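Local coordinates for protein phosphinothricin N-acetyltransferase (Brucella ovis, PDB 5DWM) that probably transfers the acetyl group of acetyl-CoA to an amine acceptor such as phosphinothricin, at residues I26-A30 / Y95-D99; Q29-T33 / F158-R162; G34-Y38 / I129-E133. One frame throughout, in Å; residues are numbered along the deposited sequence.

How the contacts relate
Contacts 1 and 2 both use helix 20-33 and share Gln29 and Ala30, whereas contact 3 joins the loop after that helix to the loop after strand 124-129. Contact 3 is the buried one; the other two are partly buried. Their chemistry follows position: contact 1 is apolar and aromatic packing against the acetyl-CoA-binding strand, contact 2 is a pair of hydrogen bonds from side chains to carbonyls at the end of the helix, and contact 3 is close backbone packing over a glycine. Tyr27 OH, also hydrogen-bonded to Glu39, probably hydrogen-bonds Ser37 OG (2.8 Å) between contacts 1 and 3, and Arg162 NH2 forms a salt bridge with Asp131 OD2 at 2.6 Å between contacts 2 and 3.

Contact 1: residues I26-A30 / Y95-D99; sequences IYTQA and YIAPD
Tyr95 lays one face of its ring over the edge of Tyr27 in a T-shaped (edge-to-face) stack: centroids 5.0 Å apart, planes at 77°, and Tyr27 CE1 3.6 Å from Tyr95 CZ. Residues 26-30 are regular helix, part of helix 20-33, with Ala30 N hydrogen-bonded to Ile26 O at 3.1 Å. Residues 95-96 are extended and end strand 89-96; Ala97 leads into a 3-10 segment at Pro98-Asp99. The backbones are closest at Ile26-Ala97 (CA to CA 5.1 Å), followed by Tyr27-Tyr95 (6.8 Å) and Gln29-Pro98 (7.5 Å). Tyr95, chi1 m, points toward the helix and has the largest covered area. Ala30 CB lies 3.6 Å from Tyr95 CD1, and Tyr27, chi1 t, swings its ring in from a sideways CA-to-CB bond. The Tyr27 hydroxyl is hydrogen-bonded to Glu39 and Ser37. Ile26, chi1 m and chi2 t, fills the junction of strand and turn: CG2 is 4.1 Å from Tyr95 CB and 3.7 Å from Ala97 N, while CG1 is 4.0 Å from Ala97 CB. Gln29 CB rests 3.8 Å from Pro98 CG at the exposed margin. No direct hydrogen bond crosses, but one water donates to both Ile26 O and Ile96 O, at 2.9 Å each. Ile96, its CA-to-CB bond directed away, packs on Ile105 and Leu109 of helix 105-119. The helix thus covers one face of the strand end while Ile96, an acetyl-CoA-binding residue (no cofactor is bound to this chain), turns from it, characteristic of the cofactor-binding strand of the GNAT fold.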
loop_
_atom_site.group_PDB
_atom_site.type_symbol
_atom_site.label_atom_id
_atom_site.label_comp_id
_atom_site.label_asym_id
_atom_site.label_seq_id
_atom_site.Cartn_x
_atom_site.Cartn_y
_atom_site.Cartn_z
ATOM N N ILE A 26 6.892 -14.986 18.080
ATOM C CA ILE A 26 5.621 -15.205 17.389
ATOM C C ILE A 26 5.755 -14.846 15.916
ATOM O O ILE A 26 5.350 -15.606 15.028
ATOM C CB ILE A 26 4.505 -14.393 18.067
ATOM C CG1 ILE A 26 4.229 -14.957 19.465
ATOM C CG2 ILE A 26 3.233 -14.391 17.222
ATOM C CD1 ILE A 26 3.264 -14.124 20.286
ATOM N N TYR A 27 6.322 -13.675 15.633
ATOM C CA TYR A 27 6.457 -13.253 14.242
ATOM C C TYR A 27 7.417 -14.161 13.477
ATOM O O TYR A 27 7.192 -14.439 12.289
ATOM C CB TYR A 27 6.880 -11.779 14.170
ATOM C CG TYR A 27 6.814 -11.214 12.767
ATOM C CD1 TYR A 27 5.621 -11.214 12.053
ATOM C CD2 TYR A 27 7.948 -10.706 12.148
ATOM C CE1 TYR A 27 5.556 -10.725 10.755
ATOM C CE2 TYR A 27 7.896 -10.210 10.842
ATOM C CZ TYR A 27 6.691 -10.231 10.162
ATOM O OH TYR A 27 6.604 -9.745 8.884
ATOM N N THR A 28 8.477 -14.643 14.138
ATOM C CA THR A 28 9.407 -15.562 13.486
ATOM C C THR A 28 8.678 -16.789 12.948
ATOM O O THR A 28 8.888 -17.200 11.800
ATOM C CB THR A 28 10.517 -15.959 14.464
ATOM O OG1 THR A 28 11.368 -14.829 14.699
ATOM C CG2 THR A 28 11.352 -17.135 13.921
ATOM N N GLN A 29 7.810 -17.390 13.767
ATOM C CA GLN A 29 7.053 -18.552 13.303
ATOM C C GLN A 29 6.123 -18.194 12.151
ATOM O O GLN A 29 5.985 -18.966 11.193
ATOM C CB GLN A 29 6.269 -19.178 14.461
ATOM C CG GLN A 29 7.155 -19.867 15.480
ATOM C CD GLN A 29 8.196 -20.747 14.818
ATOM O OE1 GLN A 29 7.861 -21.646 14.046
ATOM N NE2 GLN A 29 9.471 -20.473 15.096
ATOM N N ALA A 30 5.471 -17.029 12.225
ATOM C CA ALA A 30 4.631 -16.575 11.119
ATOM C C ALA A 30 5.429 -16.439 9.825
ATOM O O ALA A 30 4.970 -16.859 8.754
ATOM C CB ALA A 30 3.987 -15.239 11.480
ATOM N N TYR A 95 -0.946 -10.912 14.791
ATOM C CA TYR A 95 -0.262 -12.198 14.743
ATOM C C TYR A 95 -0.474 -12.945 16.047
ATOM O O TYR A 95 -0.401 -12.352 17.127
ATOM C CB TYR A 95 1.240 -12.032 14.484
ATOM C CG TYR A 95 1.522 -11.666 13.047
ATOM C CD1 TYR A 95 1.588 -12.646 12.067
ATOM C CD2 TYR A 95 1.696 -10.344 12.665
ATOM C CE1 TYR A 95 1.840 -12.324 10.747
ATOM C CE2 TYR A 95 1.948 -10.008 11.338
ATOM C CZ TYR A 95 2.018 -11.004 10.385
ATOM O OH TYR A 95 2.267 -10.683 9.067
ATOM N N ILE A 96 -0.707 -14.251 15.937
ATOM C CA ILE A 96 -1.020 -15.103 17.073
ATOM C C ILE A 96 0.034 -16.203 17.170
ATOM O O ILE A 96 0.507 -16.714 16.146
ATOM C CB ILE A 96 -2.434 -15.706 16.925
ATOM C CG1 ILE A 96 -3.477 -14.604 16.683
ATOM C CG2 ILE A 96 -2.806 -16.527 18.145
ATOM C CD1 ILE A 96 -3.674 -13.649 17.841
ATOM N N ALA A 97 0.407 -16.553 18.401
ATOM C CA ALA A 97 1.318 -17.676 18.615
ATOM C C ALA A 97 0.710 -18.958 18.051
ATOM O O ALA A 97 -0.506 -19.168 18.159
ATOM C CB ALA A 97 1.601 -17.863 20.109
ATOM N N PRO A 98 1.517 -19.838 17.449
ATOM C CA PRO A 98 0.943 -21.051 16.841
ATOM C C PRO A 98 0.131 -21.890 17.805
ATOM O O PRO A 98 -0.933 -22.401 17.434
ATOM C CB PRO A 98 2.181 -21.804 16.333
ATOM C CG PRO A 98 3.186 -20.738 16.093
ATOM C CD PRO A 98 2.963 -19.727 17.189
ATOM N N ASP A 99 0.586 -22.035 19.042
ATOM C CA ASP A 99 -0.143 -22.870 19.987
ATOM C C ASP A 99 -1.340 -22.166 20.612
ATOM O O ASP A 99 -2.028 -22.767 21.443
ATOM C CB ASP A 99 0.799 -23.416 21.061
ATOM C CG ASP A 99 1.548 -22.328 21.794
ATOM O OD1 ASP A 99 1.744 -21.233 21.221
ATOM O OD2 ASP A 99 1.955 -22.577 22.949
HETATM O O HOH W 1 2.927 -17.133 14.669
#

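Contact 2: residues Q29-T33 / F158-R162; sequences QAVLT and FKHGR
Strand 148-159 ends at Lys159, which points toward residues 29-33, the last turn of helix 20-33. All four of its chi angles are t, a fully stretched chain that spans a backbone gap of 10.1 Å between the CA atoms of Lys159 and Val31. Lys159 NZ donates to Val31 O at 2.8 Å and also lies within hydrogen-bonding reach of the carbonyls of Gly34, Ser37 and Glu39; with three protons for four oxygens, the bonds cannot all be separate. His160 comes next in left-handed backbone conformation (phi/psi 53/37). With chi1 m it directs the edge of its ring at the helix, where His160 NE2 donates to Leu32 O at 3.0 Å with an N-H...O angle of 138°. Gly161 (76/13) completes the central pair of a type I' turn from Lys159 to Arg162, closed by hydrogen bonds Lys159 N to Arg162 O and Arg162 N to Lys159 O, both 3.0 Å. Arg162 starts the return strand and pairs with Asp131. On the helix, Thr33 OG1 (chi1 p) and Thr33 N both hydrogen-bond Gln29 O, at 2.7 and 2.9 Å. The carbonyls of Val31 and Leu32 can accept because the helix ends here and supplies no later amide. The arrangement is a two-residue type I' beta-hairpin, joining strands 148-159 and 162-172 of the GNAT domain, in which Lys159 at the strand end and His160 in the turn each hold a carbonyl of the helix C-terminus.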
loop_
_atom_site.group_PDB
_atom_site.type_symbol
_atom_site.label_atom_id
_atom_site.label_comp_id
_atom_site.label_asym_id
_atom_site.label_seq_id
_atom_site.Cartn_x
_atom_site.Cartn_y
_atom_site.Cartn_z
ATOM N N GLN A 29 7.810 -17.390 13.767
ATOM C CA GLN A 29 7.053 -18.552 13.303
ATOM C C GLN A 29 6.123 -18.194 12.151
ATOM O O GLN A 29 5.985 -18.966 11.193
ATOM C CB GLN A 29 6.269 -19.178 14.461
ATOM C CG GLN A 29 7.155 -19.867 15.480
ATOM C CD GLN A 29 8.196 -20.747 14.818
ATOM O OE1 GLN A 29 7.861 -21.646 14.046
ATOM N NE2 GLN A 29 9.471 -20.473 15.096
ATOM N N ALA A 30 5.471 -17.029 12.225
ATOM C CA ALA A 30 4.631 -16.575 11.119
ATOM C C ALA A 30 5.429 -16.439 9.825
ATOM O O ALA A 30 4.970 -16.859 8.754
ATOM C CB ALA A 30 3.987 -15.239 11.480
ATOM N N VAL A 31 6.633 -15.870 9.908
ATOM C CA VAL A 31 7.450 -15.677 8.714
ATOM C C VAL A 31 7.885 -17.017 8.141
ATOM O O VAL A 31 7.834 -17.237 6.924
ATOM C CB VAL A 31 8.650 -14.769 9.044
ATOM C CG1 VAL A 31 9.677 -14.798 7.921
ATOM C CG2 VAL A 31 8.183 -13.343 9.316
ATOM N N LEU A 32 8.312 -17.939 9.011
ATOM C CA LEU A 32 8.900 -19.192 8.547
ATOM C C LEU A 32 7.848 -20.176 8.048
ATOM O O LEU A 32 8.080 -20.880 7.059
ATOM C CB LEU A 32 9.722 -19.832 9.664
ATOM C CG LEU A 32 11.005 -19.100 10.054
ATOM C CD1 LEU A 32 11.693 -19.769 11.232
ATOM C CD2 LEU A 32 11.935 -19.009 8.852
ATOM N N THR A 33 6.692 -20.242 8.712
ATOM C CA THR A 33 5.698 -21.271 8.433
ATOM C C THR A 33 4.428 -20.754 7.774
ATOM O O THR A 33 3.570 -21.569 7.423
ATOM C CB THR A 33 5.290 -22.002 9.724
ATOM O OG1 THR A 33 4.482 -21.135 10.534
ATOM C CG2 THR A 33 6.511 -22.428 10.515
ATOM N N PHE A 158 5.180 -13.936 -4.077
ATOM C CA PHE A 158 5.664 -15.287 -4.330
ATOM C C PHE A 158 6.515 -15.692 -3.140
ATOM O O PHE A 158 7.494 -15.011 -2.822
ATOM C CB PHE A 158 6.485 -15.380 -5.615
ATOM C CG PHE A 158 6.787 -16.791 -5.998
ATOM C CD1 PHE A 158 5.832 -17.557 -6.651
ATOM C CD2 PHE A 158 8.002 -17.374 -5.665
ATOM C CE1 PHE A 158 6.088 -18.878 -6.981
ATOM C CE2 PHE A 158 8.274 -18.700 -6.002
ATOM C CZ PHE A 158 7.319 -19.449 -6.660
ATOM N N LYS A 159 6.145 -16.794 -2.491
ATOM C CA LYS A 159 6.813 -17.250 -1.281
ATOM C C LYS A 159 6.539 -18.736 -1.118
ATOM O O LYS A 159 5.445 -19.208 -1.428
ATOM C CB LYS A 159 6.311 -16.477 -0.049
ATOM C CG LYS A 159 6.949 -16.900 1.271
ATOM C CD LYS A 159 6.416 -16.065 2.443
ATOM C CE LYS A 159 7.078 -16.491 3.737
ATOM N NZ LYS A 159 6.558 -15.764 4.926
ATOM N N HIS A 160 7.536 -19.464 -0.631
ATOM C CA HIS A 160 7.405 -20.904 -0.406
ATOM C C HIS A 160 6.924 -21.626 -1.663
ATOM O O HIS A 160 6.124 -22.562 -1.599
ATOM C CB HIS A 160 6.502 -21.221 0.792
ATOM C CG HIS A 160 7.038 -20.749 2.111
ATOM N ND1 HIS A 160 8.290 -20.188 2.258
ATOM C CD2 HIS A 160 6.485 -20.756 3.348
ATOM C CE1 HIS A 160 8.483 -19.870 3.526
ATOM N NE2 HIS A 160 7.404 -20.207 4.209
ATOM N N GLY A 161 7.396 -21.166 -2.822
ATOM C CA GLY A 161 7.090 -21.813 -4.083
ATOM C C GLY A 161 5.699 -21.576 -4.629
ATOM O O GLY A 161 5.307 -22.259 -5.581
ATOM N N ARG A 162 4.949 -20.615 -4.082
ATOM C CA ARG A 162 3.556 -20.403 -4.449
ATOM C C ARG A 162 3.290 -18.928 -4.698
ATOM O O ARG A 162 3.809 -18.064 -3.982
ATOM C CB ARG A 162 2.604 -20.841 -3.311
ATOM C CG ARG A 162 2.234 -22.306 -3.279
ATOM C CD ARG A 162 0.938 -22.524 -2.479
ATOM N NE ARG A 162 1.012 -21.960 -1.130
ATOM C CZ ARG A 162 0.217 -21.002 -0.649
ATOM N NH1 ARG A 162 -0.747 -20.471 -1.391
ATOM N NH2 ARG A 162 0.382 -20.578 0.595
#

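Contact 3: residues G34-Y38 / I129-E133; sequences GTGSY and IGDGE
Asp131, Gly130 and Thr35 bury the most surface where two irregular loops of the GNAT fold meet, one following helix 20-33 and the other following strand 124-129. The backbones pass closest at Gly36-Gly130, CA to CA 4.2 Å, with Thr35-Asp131 next at 5.6 Å. Gly130 sits in a tight gap: a CB there would clash with Gly36 O and Tyr38 CE1, whereas its bare CA lies 3.6 Å from Tyr38 CE1. Thr35 O packs 3.5 Å from Gly130 C. Asp131, in left-handed conformation (51/53) with chi1 t, and Thr35, chi1 p, each direct the CA-to-CB bond toward the other loop; the Asp131 carboxylate pairs with Arg162. Tyr38, chi1 m, brings its ring end in from the side; Tyr38 OH accepts a weak 3.5 Å hydrogen bond from Asp131 N and is also hydrogen-bonded to Ser156, while Tyr86 of the second subunit meets its ring. A bridging water donates to Gly36 O at 3.0 Å and accepts from Gly130 N at 2.9 Å.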
loop_
_atom_site.group_PDB
_atom_site.type_symbol
_atom_site.label_atom_id
_atom_site.label_comp_id
_atom_site.label_asym_id
_atom_site.label_seq_id
_atom_site.Cartn_x
_atom_site.Cartn_y
_atom_site.Cartn_z
ATOM N N GLY A 34 4.261 -19.437 7.605
ATOM C CA GLY A 34 3.005 -18.893 7.142
ATOM C C GLY A 34 3.207 -17.976 5.949
ATOM O O GLY A 34 4.333 -17.655 5.562
ATOM N N THR A 35 2.081 -17.561 5.370
ATOM C CA THR A 35 2.100 -16.697 4.198
ATOM C C THR A 35 1.310 -15.413 4.400
ATOM O O THR A 35 1.089 -14.676 3.426
ATOM C CB THR A 35 1.642 -17.451 2.948
ATOM O OG1 THR A 35 0.443 -18.189 3.236
ATOM C CG2 THR A 35 2.725 -18.400 2.476
ATOM N N GLY A 36 0.894 -15.113 5.634
ATOM C CA GLY A 36 0.342 -13.798 5.906
ATOM C C GLY A 36 1.410 -12.724 5.844
ATOM O O GLY A 36 1.162 -11.609 5.376
ATOM N N SER A 37 2.610 -13.046 6.305
ATOM C CA SER A 37 3.754 -12.162 6.163
ATOM C C SER A 37 4.420 -12.385 4.815
ATOM O O SER A 37 4.638 -13.526 4.399
ATOM C CB SER A 37 4.776 -12.446 7.260
ATOM O OG SER A 37 5.960 -11.702 7.039
ATOM N N TYR A 38 4.750 -11.287 4.142
ATOM C CA TYR A 38 5.518 -11.343 2.907
ATOM C C TYR A 38 7.017 -11.176 3.139
ATOM O O TYR A 38 7.767 -10.984 2.173
ATOM C CB TYR A 38 4.993 -10.340 1.874
ATOM C CG TYR A 38 3.740 -10.777 1.138
ATOM C CD1 TYR A 38 2.899 -11.777 1.644
ATOM C CD2 TYR A 38 3.399 -10.192 -0.081
ATOM C CE1 TYR A 38 1.744 -12.167 0.949
ATOM C CE2 TYR A 38 2.262 -10.574 -0.775
ATOM C CZ TYR A 38 1.432 -11.545 -0.256
ATOM O OH TYR A 38 0.296 -11.914 -0.958
ATOM N N ILE A 129 -4.420 -8.462 3.755
ATOM C CA ILE A 129 -4.270 -9.847 4.195
ATOM C C ILE A 129 -3.451 -10.602 3.155
ATOM O O ILE A 129 -3.907 -10.828 2.027
ATOM C CB ILE A 129 -5.635 -10.505 4.436
ATOM C CG1 ILE A 129 -6.430 -9.696 5.474
ATOM C CG2 ILE A 129 -5.458 -11.978 4.857
ATOM C CD1 ILE A 129 -7.853 -10.187 5.680
ATOM N N GLY A 130 -2.235 -10.990 3.531
ATOM C CA GLY A 130 -1.400 -11.751 2.624
ATOM C C GLY A 130 -1.895 -13.174 2.458
ATOM O O GLY A 130 -2.409 -13.792 3.391
ATOM N N ASP A 131 -1.718 -13.702 1.245
ATOM C CA ASP A 131 -2.149 -15.060 0.898
ATOM C C ASP A 131 -3.608 -15.298 1.285
ATOM O O ASP A 131 -3.943 -16.258 1.984
ATOM C CB ASP A 131 -1.216 -16.113 1.504
ATOM C CG ASP A 131 -1.477 -17.521 0.972
ATOM O OD1 ASP A 131 -2.230 -17.670 -0.013
ATOM O OD2 ASP A 131 -0.925 -18.484 1.542
ATOM N N GLY A 132 -4.488 -14.411 0.818
ATOM C CA GLY A 132 -5.889 -14.470 1.204
ATOM C C GLY A 132 -6.596 -15.755 0.830
ATOM O O GLY A 132 -7.589 -16.114 1.472
ATOM N N GLU A 133 -6.111 -16.464 -0.192
ATOM C CA GLU A 133 -6.757 -17.716 -0.573
ATOM C C GLU A 133 -6.621 -18.763 0.524
ATOM O O GLU A 133 -7.562 -19.524 0.785
ATOM C CB GLU A 133 -6.174 -18.229 -1.891
ATOM C CG GLU A 133 -6.776 -19.544 -2.357
ATOM C CD GLU A 133 -8.190 -19.392 -2.876
ATOM O OE1 GLU A 133 -8.625 -18.247 -3.099
ATOM O OE2 GLU A 133 -8.869 -20.423 -3.065
HETATM O O HOH W 2 -1.450 -10.489 6.329
#